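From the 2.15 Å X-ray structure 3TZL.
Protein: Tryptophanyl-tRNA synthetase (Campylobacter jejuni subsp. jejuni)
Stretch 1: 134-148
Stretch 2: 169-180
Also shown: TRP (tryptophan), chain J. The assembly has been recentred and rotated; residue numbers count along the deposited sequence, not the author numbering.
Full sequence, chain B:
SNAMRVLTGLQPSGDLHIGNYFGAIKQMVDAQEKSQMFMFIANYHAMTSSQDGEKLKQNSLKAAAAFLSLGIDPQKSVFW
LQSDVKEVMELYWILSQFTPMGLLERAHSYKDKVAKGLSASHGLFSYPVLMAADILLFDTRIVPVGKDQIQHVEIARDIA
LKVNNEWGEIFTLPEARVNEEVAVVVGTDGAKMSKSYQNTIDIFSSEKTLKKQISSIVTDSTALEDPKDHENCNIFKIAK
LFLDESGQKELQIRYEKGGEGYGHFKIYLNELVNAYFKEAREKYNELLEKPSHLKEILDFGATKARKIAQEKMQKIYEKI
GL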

# COMPACT_ATOMS: atom_id res chain seq x y z
N ASP B 134 -3.35 0.72 10.41
CA ASP B 134 -4.26 1.64 11.12
C ASP B 134 -4.05 1.54 12.61
O ASP B 134 -3.90 2.54 13.29
N ILE B 135 -4.06 0.31 13.12
CA ILE B 135 -3.93 0.07 14.54
C ILE B 135 -2.55 0.44 15.10
O ILE B 135 -2.45 1.17 16.10
N LEU B 136 -1.49 -0.03 14.44
CA LEU B 136 -0.12 0.09 14.96
C LEU B 136 0.45 1.50 14.86
O LEU B 136 1.25 1.90 15.69
N LEU B 137 0.09 2.21 13.79
CA LEU B 137 0.55 3.58 13.57
C LEU B 137 0.31 4.47 14.80
O LEU B 137 1.15 5.29 15.14
N PHE B 138 -0.81 4.26 15.49
CA PHE B 138 -1.21 5.12 16.61
C PHE B 138 -0.99 4.57 18.02
O PHE B 138 -1.51 5.12 18.98
N ASP B 139 -0.19 3.51 18.13
CA ASP B 139 0.06 2.85 19.41
C ASP B 139 -1.23 2.46 20.15
O ASP B 139 -1.30 2.58 21.37
N THR B 140 -2.21 1.99 19.39
CA THR B 140 -3.48 1.51 19.94
C THR B 140 -3.28 0.43 20.99
O THR B 140 -2.57 -0.54 20.75
N ARG B 141 -3.91 0.59 22.15
CA ARG B 141 -3.95 -0.48 23.14
C ARG B 141 -5.18 -1.37 22.97
O ARG B 141 -5.10 -2.58 23.18
N ILE B 142 -6.30 -0.77 22.58
CA ILE B 142 -7.60 -1.44 22.61
C ILE B 142 -8.32 -1.16 21.31
O ILE B 142 -8.47 0.00 20.91
N VAL B 143 -8.77 -2.22 20.65
CA VAL B 143 -9.52 -2.07 19.41
C VAL B 143 -10.91 -2.67 19.64
O VAL B 143 -11.06 -3.89 19.72
N PRO B 144 -11.94 -1.81 19.77
CA PRO B 144 -13.31 -2.33 19.94
C PRO B 144 -13.84 -2.87 18.63
O PRO B 144 -13.96 -2.10 17.68
N VAL B 145 -14.14 -4.16 18.59
CA VAL B 145 -14.54 -4.86 17.40
C VAL B 145 -15.62 -5.91 17.60
O VAL B 145 -15.81 -6.42 18.66
N GLY B 146 -16.29 -6.25 16.51
CA GLY B 146 -17.20 -7.37 16.49
C GLY B 146 -16.45 -8.67 16.30
O GLY B 146 -15.44 -8.70 15.65
N LYS B 147 -16.95 -9.74 16.88
CA LYS B 147 -16.34 -11.04 16.74
C LYS B 147 -15.76 -11.22 15.38
O LYS B 147 -14.74 -11.81 15.22
N ASP B 148 -16.48 -10.74 14.39
CA ASP B 148 -16.04 -10.55 13.04
C ASP B 148 -14.55 -10.20 12.90
O ASP B 148 -13.85 -10.75 12.08
N GLU B 169 11.64 -1.89 20.50
CA GLU B 169 10.32 -1.48 20.96
C GLU B 169 9.71 -0.47 20.00
O GLU B 169 9.79 0.74 20.21
N ILE B 170 9.10 -0.97 18.95
CA ILE B 170 8.53 -0.08 17.96
C ILE B 170 7.04 0.10 18.22
O ILE B 170 6.53 1.22 18.24
N PHE B 171 6.34 -1.02 18.43
CA PHE B 171 4.88 -1.00 18.49
C PHE B 171 4.31 -1.48 19.81
O PHE B 171 4.84 -2.40 20.44
N THR B 172 3.21 -0.86 20.20
CA THR B 172 2.45 -1.35 21.33
C THR B 172 1.65 -2.56 20.84
O THR B 172 1.18 -2.57 19.71
N LEU B 173 1.50 -3.59 21.67
CA LEU B 173 0.68 -4.73 21.30
C LEU B 173 -0.79 -4.43 21.56
O LEU B 173 -1.18 -4.21 22.69
N PRO B 174 -1.60 -4.42 20.50
CA PRO B 174 -3.02 -4.11 20.65
C PRO B 174 -3.85 -5.31 21.10
O PRO B 174 -3.43 -6.45 20.95
N GLU B 175 -5.04 -5.04 21.63
CA GLU B 175 -5.95 -6.07 22.10
C GLU B 175 -7.35 -5.78 21.62
O GLU B 175 -7.81 -4.63 21.65
N ALA B 176 -8.06 -6.82 21.18
CA ALA B 176 -9.44 -6.62 20.78
C ALA B 176 -10.27 -6.47 22.04
O ALA B 176 -9.96 -7.05 23.07
N ARG B 177 -11.32 -5.67 21.95
CA ARG B 177 -12.33 -5.65 22.99
C ARG B 177 -13.68 -5.86 22.32
O ARG B 177 -14.15 -5.01 21.57
N VAL B 178 -14.28 -7.01 22.58
CA VAL B 178 -15.63 -7.26 22.11
C VAL B 178 -16.56 -6.65 23.13
O VAL B 178 -16.49 -6.96 24.33
N ASN B 179 -17.44 -5.77 22.67
CA ASN B 179 -18.34 -5.09 23.58
C ASN B 179 -19.56 -5.96 23.84
O ASN B 179 -20.14 -6.53 22.92
N GLU B 180 -19.94 -6.08 25.11
CA GLU B 180 -20.93 -7.06 25.51
C GLU B 180 -21.85 -6.52 26.60
O GLU B 180 -21.49 -5.61 27.34

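The contact between the two stretches, which buries 908 Å² in all, is anchored by Leu-136 in a helix, by Thr-172 in the loop facing it, and by Arg-177 on a short strand further along. These three have the largest areas covered by the opposite stretch, and each governs a different kind of packing.

Leu-136 points toward the second stretch in the m,t rotamer. Its CB sits over one face of the Phe-171 ring, 3.8 Å from the ring centroid and 18° off the normal, so that a C-H group meets the aromatic face in a CH-pi contact. Phe-171, with chi1 m and chi2 at -52°, starts sideways at CB, but its ring swings nearer to the helix. Further out, Leu-136 CD2 lies 4.0 Å from Pro-174 CD. The proline is shared: its CB also packs 3.6 Å from CG2 of Ile-135, another m,t side chain that points toward the second stretch, and 4.3 Å from CG2 of Val-143 (t). A small apolar cluster thus joins the helix to the start of the paired strands.

Thr-172 also points toward its partner stretch, and its m rotamer serves polar and apolar contacts together. Its OG1 donates a 2.9 Å hydrogen bond to OD1 of Asp-139, while its CG2 lies 3.7 Å from CD of Arg-141. Asp-139 leaves the backbone sideways, yet its m rotamer brings the carboxylate across; the same OD1 receives a weak 3.4 Å hydrogen bond from Thr-172 N. Two waters lie between the stretches here. Water 1 accepts from Thr-172 N at 2.9 Å and lies 2.9 Å from Leu-136 O, whereas water 2 lies 3.0 Å from Thr-140 O and 2.7 Å from Thr-172 O, linking the two backbones. Thr-140 turns its own hydroxyl back to its stretch, OG1 donating to Ile-135 O at 2.7 Å.

Beyond Pro-174 the chains run as parallel strands, held by backbone hydrogen bonds such as Val-143 N to Glu-175 O (2.8 Å) and Arg-177 N to Val-143 O (2.9 Å). The side chains alternate between the faces of the sheet. Arg-177 shares a face with Ile-142, Pro-144 and Glu-175. Extended through chi1 and chi2 (both t) before turning at chi3 (p), it places its guanidinium with Ile-142 CG2 over one face, and its NH1 lies 3.8 Å from Pro-144 CG. Ile-142 (m,m) also brings CG2 within 3.7 Å of Arg-177 CB, so the long side chain lies against apolar neighbours. Val-143 and Ala-176 occupy the other face. Just past them, Val-145 (m) packs CG2 3.8 Å from Ala-176 CB.

The bound tryptophan lies beside the first stretch, as befits a tryptophanyl-tRNA synthetase. Its NE1 donates a nearly straight 3.0 Å hydrogen bond to OD2 of Asp-134, while Val-143 CG1 approaches its CZ3 at 3.5 Å and Ile-135 CG1 its CZ2 at 3.8 Å. Ile-135 and Val-143 therefore touch both the ligand and Pro-174.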

# COMPACT_ATOMS: atom_id res chain seq x y z
CB ASP B 134 -5.71 1.27 10.84
CG ASP B 134 -6.13 1.53 9.40
OD1 ASP B 134 -5.68 2.54 8.81
OD2 ASP B 134 -6.90 0.70 8.86
CB ILE B 135 -4.26 -1.40 14.83
CG1 ILE B 135 -5.71 -1.69 14.39
CG2 ILE B 135 -4.04 -1.72 16.30
CD1 ILE B 135 -6.02 -3.15 14.24
CB LEU B 136 0.83 -0.88 14.26
CG LEU B 136 0.48 -2.37 14.37
CD1 LEU B 136 1.51 -3.27 13.68
CD2 LEU B 136 0.32 -2.76 15.82
CB LEU B 137 -0.12 4.19 12.33
CG LEU B 137 0.25 5.60 11.84
CD1 LEU B 137 1.76 5.77 11.55
CD2 LEU B 137 -0.55 5.94 10.60
CB PHE B 138 -2.67 5.54 16.42
CG PHE B 138 -2.90 6.22 15.12
CD1 PHE B 138 -2.54 7.54 14.95
CD2 PHE B 138 -3.41 5.53 14.05
CE1 PHE B 138 -2.72 8.17 13.74
CE2 PHE B 138 -3.57 6.15 12.82
CZ PHE B 138 -3.22 7.47 12.67
CB ASP B 139 0.97 3.68 20.32
CG ASP B 139 2.43 3.60 19.90
OD1 ASP B 139 3.08 2.57 20.18
OD2 ASP B 139 2.92 4.56 19.27
CB THR B 140 -4.32 0.91 18.82
OG1 THR B 140 -4.48 1.87 17.78
CG2 THR B 140 -5.70 0.50 19.36
CB ARG B 141 -3.93 0.10 24.56
CG ARG B 141 -2.61 0.73 24.95
CD ARG B 141 -1.76 -0.28 25.68
NE ARG B 141 -2.30 -0.54 27.00
CZ ARG B 141 -1.66 -1.20 27.96
NH1 ARG B 141 -2.25 -1.38 29.14
NH2 ARG B 141 -0.44 -1.68 27.73
CB ILE B 142 -8.48 -0.88 23.75
CG1 ILE B 142 -7.80 -1.03 25.11
CG2 ILE B 142 -9.83 -1.56 23.77
CD1 ILE B 142 -7.74 -2.44 25.65
CB VAL B 143 -8.80 -2.79 18.24
CG1 VAL B 143 -9.50 -2.52 16.92
CG2 VAL B 143 -7.35 -2.35 18.14
CB PRO B 144 -14.12 -1.08 20.33
CG PRO B 144 -13.13 -0.00 20.59
CD PRO B 144 -11.90 -0.34 19.80
CB VAL B 145 -13.38 -5.63 16.86
CG1 VAL B 145 -12.38 -4.73 16.28
CG2 VAL B 145 -12.78 -6.41 17.94
CB LYS B 147 -17.37 -12.14 16.98
CG LYS B 147 -17.88 -12.21 18.39
CD LYS B 147 -18.59 -13.53 18.66
CE LYS B 147 -19.99 -13.31 19.22
NZ LYS B 147 -20.32 -14.35 20.22
CB ASP B 148 -16.82 -9.35 12.51
CG ASP B 148 -17.41 -9.59 11.17
OD1 ASP B 148 -18.12 -10.59 11.01
OD2 ASP B 148 -17.18 -8.78 10.26
CB GLU B 169 10.41 -0.85 22.36
CG GLU B 169 10.63 -1.83 23.50
CD GLU B 169 11.01 -1.13 24.81
OE1 GLU B 169 10.84 0.10 24.90
OE2 GLU B 169 11.50 -1.82 25.73
CB ILE B 170 8.72 -0.60 16.52
CG1 ILE B 170 10.20 -0.85 16.21
CG2 ILE B 170 8.17 0.39 15.54
CD1 ILE B 170 11.11 0.32 16.54
CB PHE B 171 4.29 -1.87 17.39
CG PHE B 171 4.46 -1.31 16.03
CD1 PHE B 171 4.09 -0.01 15.77
CD2 PHE B 171 5.01 -2.08 15.01
CE1 PHE B 171 4.27 0.52 14.51
CE2 PHE B 171 5.18 -1.56 13.75
CZ PHE B 171 4.82 -0.26 13.49
CB THR B 172 1.51 -0.27 21.83
OG1 THR B 172 2.28 0.82 22.34
CG2 THR B 172 0.58 -0.80 22.92
CB LEU B 173 1.11 -5.97 22.09
CG LEU B 173 2.56 -6.41 21.89
CD1 LEU B 173 2.84 -7.71 22.68
CD2 LEU B 173 2.90 -6.57 20.40
CB PRO B 174 -3.42 -3.72 19.24
CG PRO B 174 -2.52 -4.59 18.37
CD PRO B 174 -1.21 -4.59 19.09
CB GLU B 175 -6.01 -6.08 23.63
CG GLU B 175 -4.89 -6.85 24.31
CD GLU B 175 -5.32 -7.33 25.68
OE1 GLU B 175 -6.52 -7.67 25.83
OE2 GLU B 175 -4.47 -7.36 26.59
CB ALA B 176 -9.92 -7.79 19.97
CB ARG B 177 -12.33 -4.34 23.76
CG ARG B 177 -13.48 -4.22 24.76
CD ARG B 177 -13.40 -2.92 25.53
NE ARG B 177 -13.79 -1.76 24.74
CZ ARG B 177 -13.41 -0.51 25.03
NH1 ARG B 177 -13.82 0.50 24.27
NH2 ARG B 177 -12.62 -0.27 26.08
CB VAL B 178 -15.93 -8.75 21.98
CG1 VAL B 178 -16.96 -8.99 20.88
CG2 VAL B 178 -14.65 -9.53 21.70
CB ASN B 179 -18.73 -3.72 23.02
CG ASN B 179 -17.51 -2.93 22.54
OD1 ASN B 179 -16.96 -3.21 21.47
ND2 ASN B 179 -17.09 -1.93 23.32
CB GLU B 180 -20.22 -8.34 26.00
CG GLU B 180 -19.91 -8.38 27.51
CD GLU B 180 -19.04 -7.23 27.99
OE1 GLU B 180 -18.23 -6.71 27.19
OE2 GLU B 180 -19.17 -6.84 29.17
N TRP J . -12.38 -3.57 9.34
CA TRP J . -13.26 -2.72 10.14
C TRP J . -14.72 -3.00 9.82
O TRP J . -15.63 -2.55 10.53
CB TRP J . -12.94 -1.23 9.91
CG TRP J . -11.53 -0.89 10.27
CD1 TRP J . -10.51 -0.55 9.43
CD2 TRP J . -10.98 -0.90 11.59
NE1 TRP J . -9.35 -0.34 10.15
CE2 TRP J . -9.62 -0.55 11.48
CE3 TRP J . -11.52 -1.17 12.86
CZ2 TRP J . -8.78 -0.46 12.60
CZ3 TRP J . -10.68 -1.08 13.97
CH2 TRP J . -9.33 -0.72 13.83
OXT TRP J . -15.01 -3.70 8.85
O HOH W 1 1.63 0.42 18.19
O HOH W 2 -0.69 -0.98 18.48